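Local coordinates for protein acetaldehyde dehydrogenase (Acetylating) (Geobacillus thermoglucosidasius, PDB 5J78) that probably catalyses the reversible, coenzyme A-dependent interconversion of acetaldehyde and acetyl-CoA with NAD(H) as redox cofactor, at residues E41-M53 / E185-I197. Sequence-based numbering, arbitrary orientation.
Sequences EEAKAAQKILEKM and ERAGAPKGLISCI
The Pro190 ring meets segment 41-53 with its CB-CG-CD edge. CG lies 3.4 Å from the carbonyl O of Ala46, while Ala46 CB sits off one face of the ring and the Met53 methyl CE approaches from the side of the other. Ile49 slides past at the CB corner, its CD1 4.0 Å from Pro190 CB. A compact, rigid ring suits this place, presenting aliphatic carbon to Ala46, Ile49 and the Met53 methyl. Pro190 also opens a type II turn ending at Leu193, whose third position belongs to Gly192. Its positive phi (90°) is natural for glycine, which also leaves the side facing Glu42 CB without a side chain. Ala43 CA makes a C-H...O contact with Gly192 O at 3.6 Å. Ala46 is small enough to nestle over the turn, its CB 3.4 Å from Lys191 O. With CG anti to the backbone N (chi1 -169°), Leu193 brings CD1 to 4.0 Å from Leu50 CD2, the two leucines crossing nearly at right angles. Met53, extended beyond CG, carries CE to Gly188 O, 3.6 Å away, beside the Schellman motif that closes helix 170-186. Away from the turn, the Gln47 amide is held by NE2 bonds to Glu51 OE1, nearly in the amide plane, and to Arg158 O. The helix thus packs on the loop of a beta-alpha-beta crossover, strand 160-165 to helix 170-186 to strand 194-196, in what is probably the Rossmann-like cofactor domain of the aldehyde dehydrogenase fold. No conventional hydrogen bond joins the segments directly; aliphatic groups meet one another and backbone carbonyl oxygens. Cohesion probably rests on close fit and partly buried aliphatic surface, while a water donates to Glu42 O (2.8 Å) and Lys191 O (3.1 Å), linking two acceptors that cannot bond each other.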
loop_
_atom_site.group_PDB
_atom_site.type_symbol
_atom_site.label_atom_id
_atom_site.label_comp_id
_atom_site.label_asym_id
_atom_site.label_seq_id
_atom_site.Cartn_x
_atom_site.Cartn_y
_atom_site.Cartn_z
ATOM N N GLU A 41 0.023 1.309 26.377
ATOM C CA GLU A 41 -0.987 1.854 27.281
ATOM C C GLU A 41 -0.418 1.947 28.690
ATOM O O GLU A 41 -0.616 2.938 29.381
ATOM C CB GLU A 41 -2.264 1.028 27.245
ATOM C CG GLU A 41 -3.308 1.676 26.361
ATOM C CD GLU A 41 -4.210 0.680 25.707
ATOM O OE1 GLU A 41 -4.629 -0.271 26.404
ATOM O OE2 GLU A 41 -4.483 0.842 24.496
ATOM N N GLU A 42 0.340 0.944 29.098
ATOM C CA GLU A 42 1.015 1.016 30.381
ATOM C C GLU A 42 2.074 2.123 30.373
ATOM O O GLU A 42 2.251 2.824 31.369
ATOM C CB GLU A 42 1.638 -0.337 30.728
ATOM C CG GLU A 42 0.591 -1.399 31.061
ATOM C CD GLU A 42 1.021 -2.818 30.664
ATOM O OE1 GLU A 42 2.239 -3.058 30.496
ATOM O OE2 GLU A 42 0.138 -3.692 30.510
ATOM N N ALA A 43 2.737 2.309 29.235
ATOM C CA ALA A 43 3.732 3.367 29.097
ATOM C C ALA A 43 3.067 4.753 29.179
ATOM O O ALA A 43 3.625 5.697 29.730
ATOM C CB ALA A 43 4.501 3.211 27.787
ATOM N N LYS A 44 1.862 4.865 28.638
ATOM C CA LYS A 44 1.122 6.120 28.720
ATOM C C LYS A 44 0.855 6.512 30.171
ATOM O O LYS A 44 1.148 7.640 30.585
ATOM C CB LYS A 44 -0.187 6.015 27.945
ATOM C CG LYS A 44 -0.946 7.360 27.794
ATOM C CD LYS A 44 -2.358 7.140 27.255
ATOM C CE LYS A 44 -3.214 8.415 27.291
ATOM N NZ LYS A 44 -2.504 9.546 26.626
ATOM N N ALA A 45 0.330 5.576 30.952
ATOM C CA ALA A 45 0.005 5.874 32.337
ATOM C C ALA A 45 1.264 6.164 33.147
ATOM O O ALA A 45 1.258 7.031 34.022
ATOM C CB ALA A 45 -0.795 4.713 32.975
ATOM N N ALA A 46 2.347 5.447 32.854
ATOM C CA ALA A 46 3.584 5.601 33.609
ATOM C C ALA A 46 4.195 6.979 33.370
ATOM O O ALA A 46 4.646 7.650 34.302
ATOM C CB ALA A 46 4.565 4.524 33.234
ATOM N N GLN A 47 4.214 7.394 32.109
ATOM C CA GLN A 47 4.800 8.676 31.746
ATOM C C GLN A 47 4.063 9.842 32.413
ATOM O O GLN A 47 4.687 10.826 32.813
ATOM C CB GLN A 47 4.803 8.859 30.222
ATOM C CG GLN A 47 5.624 10.055 29.741
ATOM C CD GLN A 47 4.879 11.384 29.852
ATOM O OE1 GLN A 47 3.657 11.433 29.741
ATOM N NE2 GLN A 47 5.624 12.467 30.067
ATOM N N LYS A 48 2.743 9.740 32.515
ATOM C CA LYS A 48 1.964 10.778 33.181
ATOM C C LYS A 48 2.405 10.927 34.633
ATOM O O LYS A 48 2.500 12.036 35.156
ATOM C CB LYS A 48 0.468 10.466 33.108
ATOM C CG LYS A 48 -0.326 11.462 32.291
ATOM C CD LYS A 48 -0.835 10.860 31.008
ATOM C CE LYS A 48 -1.008 11.929 29.928
ATOM N NZ LYS A 48 -1.082 11.325 28.565
ATOM N N ILE A 49 2.669 9.798 35.283
ATOM C CA ILE A 49 3.149 9.820 36.650
ATOM C C ILE A 49 4.554 10.388 36.671
ATOM O O ILE A 49 4.896 11.209 37.517
ATOM C CB ILE A 49 3.139 8.415 37.279
ATOM C CG1 ILE A 49 1.705 7.892 37.350
ATOM C CG2 ILE A 49 3.787 8.431 38.671
ATOM C CD1 ILE A 49 1.594 6.426 37.736
ATOM N N LEU A 50 5.390 9.953 35.738
ATOM C CA LEU A 50 6.758 10.413 35.756
ATOM C C LEU A 50 6.802 11.934 35.582
ATOM O O LEU A 50 7.579 12.625 36.242
ATOM C CB LEU A 50 7.586 9.730 34.665
ATOM C CG LEU A 50 9.092 9.998 34.784
ATOM C CD1 LEU A 50 9.693 9.258 35.980
ATOM C CD2 LEU A 50 9.857 9.619 33.513
ATOM N N GLU A 51 5.961 12.445 34.693
ATOM C CA GLU A 51 6.015 13.848 34.301
ATOM C C GLU A 51 5.716 14.788 35.473
ATOM O O GLU A 51 6.100 15.959 35.450
ATOM C CB GLU A 51 5.018 14.138 33.166
ATOM C CG GLU A 51 5.132 15.595 32.671
ATOM C CD GLU A 51 4.475 15.879 31.314
ATOM O OE1 GLU A 51 4.155 14.934 30.555
ATOM O OE2 GLU A 51 4.286 17.082 31.000
ATOM N N LYS A 52 5.018 14.281 36.484
ATOM C CA LYS A 52 4.694 15.084 37.668
ATOM C C LYS A 52 5.850 15.242 38.660
ATOM O O LYS A 52 5.773 16.071 39.563
ATOM C CB LYS A 52 3.478 14.473 38.376
ATOM C CG LYS A 52 2.207 14.569 37.518
ATOM C CD LYS A 52 0.963 13.968 38.158
ATOM C CE LYS A 52 -0.251 14.223 37.250
ATOM N NZ LYS A 52 -1.470 13.503 37.708
ATOM N N MET A 53 6.928 14.480 38.496
ATOM C CA MET A 53 8.021 14.509 39.477
ATOM C C MET A 53 8.942 15.728 39.381
ATOM O O MET A 53 9.036 16.377 38.341
ATOM C CB MET A 53 8.872 13.243 39.347
ATOM C CG MET A 53 8.105 11.980 39.588
ATOM S SD MET A 53 9.185 10.530 39.503
ATOM C CE MET A 53 8.010 9.248 39.872
ATOM N N GLU A 185 12.403 1.601 39.126
ATOM C CA GLU A 185 11.383 1.347 40.142
ATOM C C GLU A 185 11.921 1.477 41.569
ATOM O O GLU A 185 11.289 2.084 42.438
ATOM C CB GLU A 185 10.779 -0.036 39.955
ATOM C CG GLU A 185 9.570 -0.029 39.056
ATOM C CD GLU A 185 8.825 -1.352 39.042
ATOM O OE1 GLU A 185 8.389 -1.808 40.124
ATOM O OE2 GLU A 185 8.661 -1.926 37.941
ATOM N N ARG A 186 13.090 0.900 41.803
ATOM C CA ARG A 186 13.750 0.984 43.101
ATOM C C ARG A 186 13.882 2.421 43.596
ATOM O O ARG A 186 13.800 2.680 44.795
ATOM C CB ARG A 186 15.142 0.354 43.023
ATOM C CG ARG A 186 15.308 -0.960 43.766
ATOM C CD ARG A 186 16.760 -1.441 43.711
ATOM N NE ARG A 186 17.041 -2.144 42.458
ATOM C CZ ARG A 186 18.054 -1.883 41.631
ATOM N NH1 ARG A 186 18.950 -0.931 41.889
ATOM N NH2 ARG A 186 18.175 -2.598 40.530
ATOM N N ALA A 187 14.110 3.354 42.679
ATOM C CA ALA A 187 14.262 4.751 43.064
ATOM C C ALA A 187 12.972 5.574 42.897
ATOM O O ALA A 187 13.017 6.800 42.896
ATOM C CB ALA A 187 15.377 5.375 42.267
ATOM N N GLY A 188 11.841 4.903 42.737
ATOM C CA GLY A 188 10.548 5.579 42.743
ATOM C C GLY A 188 9.769 5.622 41.435
ATOM O O GLY A 188 8.612 6.077 41.400
ATOM N N ALA A 189 10.372 5.159 40.349
ATOM C CA ALA A 189 9.693 5.227 39.058
ATOM C C ALA A 189 8.435 4.345 39.074
ATOM O O ALA A 189 8.369 3.366 39.826
ATOM C CB ALA A 189 10.633 4.800 37.939
ATOM N N PRO A 190 7.428 4.687 38.253
ATOM C CA PRO A 190 6.230 3.848 38.088
ATOM C C PRO A 190 6.478 2.574 37.267
ATOM O O PRO A 190 7.352 2.547 36.383
ATOM C CB PRO A 190 5.269 4.775 37.337
ATOM C CG PRO A 190 6.171 5.652 36.557
ATOM C CD PRO A 190 7.315 5.934 37.478
ATOM N N LYS A 191 5.687 1.539 37.524
ATOM C CA LYS A 191 5.710 0.346 36.677
ATOM C C LYS A 191 5.363 0.698 35.226
ATOM O O LYS A 191 4.531 1.574 34.987
ATOM C CB LYS A 191 4.725 -0.705 37.178
ATOM C CG LYS A 191 5.166 -1.398 38.445
ATOM C CD LYS A 191 4.079 -2.318 38.999
ATOM C CE LYS A 191 4.499 -2.902 40.347
ATOM N NZ LYS A 191 5.835 -3.580 40.288
ATOM N N GLY A 192 5.991 0.007 34.273
ATOM C CA GLY A 192 5.606 0.103 32.874
ATOM C C GLY A 192 6.319 1.197 32.098
ATOM O O GLY A 192 6.054 1.385 30.914
ATOM N N LEU A 193 7.237 1.899 32.757
ATOM C CA LEU A 193 7.940 3.024 32.155
ATOM C C LEU A 193 8.850 2.618 31.004
ATOM O O LEU A 193 8.938 3.312 29.981
ATOM C CB LEU A 193 8.772 3.725 33.216
ATOM C CG LEU A 193 9.339 5.066 32.790
ATOM C CD1 LEU A 193 8.226 6.101 32.599
ATOM C CD2 LEU A 193 10.342 5.538 33.803
ATOM N N ILE A 194 9.552 1.509 31.230
ATOM C CA ILE A 194 10.525 0.930 30.311
ATOM C C ILE A 194 10.111 -0.508 30.048
ATOM O O ILE A 194 9.950 -1.291 30.989
ATOM C CB ILE A 194 11.937 0.941 30.885
ATOM C CG1 ILE A 194 12.372 2.364 31.232
ATOM C CG2 ILE A 194 12.926 0.312 29.929
ATOM C CD1 ILE A 194 13.491 2.399 32.242
ATOM N N SER A 195 9.931 -0.842 28.777
ATOM C CA SER A 195 9.447 -2.163 28.376
ATOM C C SER A 195 10.171 -2.601 27.121
ATOM O O SER A 195 10.833 -1.790 26.463
ATOM C CB SER A 195 7.925 -2.152 28.148
ATOM O OG SER A 195 7.538 -1.133 27.228
ATOM N N CYS A 196 10.057 -3.888 26.788
ATOM C CA CYS A 196 10.684 -4.422 25.586
ATOM C C CYS A 196 9.868 -5.569 24.999
ATOM O O CYS A 196 9.448 -6.474 25.715
ATOM C CB CYS A 196 12.106 -4.880 25.914
ATOM S SG CYS A 196 13.110 -5.486 24.545
ATOM N N ILE A 197 9.624 -5.497 23.695
ATOM C CA ILE A 197 8.990 -6.577 22.938
ATOM C C ILE A 197 9.773 -7.889 23.159
ATOM O O ILE A 197 10.985 -7.930 22.963
ATOM C CB ILE A 197 8.940 -6.243 21.412
ATOM C CG1 ILE A 197 7.986 -5.071 21.141
ATOM C CG2 ILE A 197 8.485 -7.436 20.596
ATOM C CD1 ILE A 197 8.178 -4.453 19.774
HETATM O O HOH W 1 1.675 1.979 33.965
#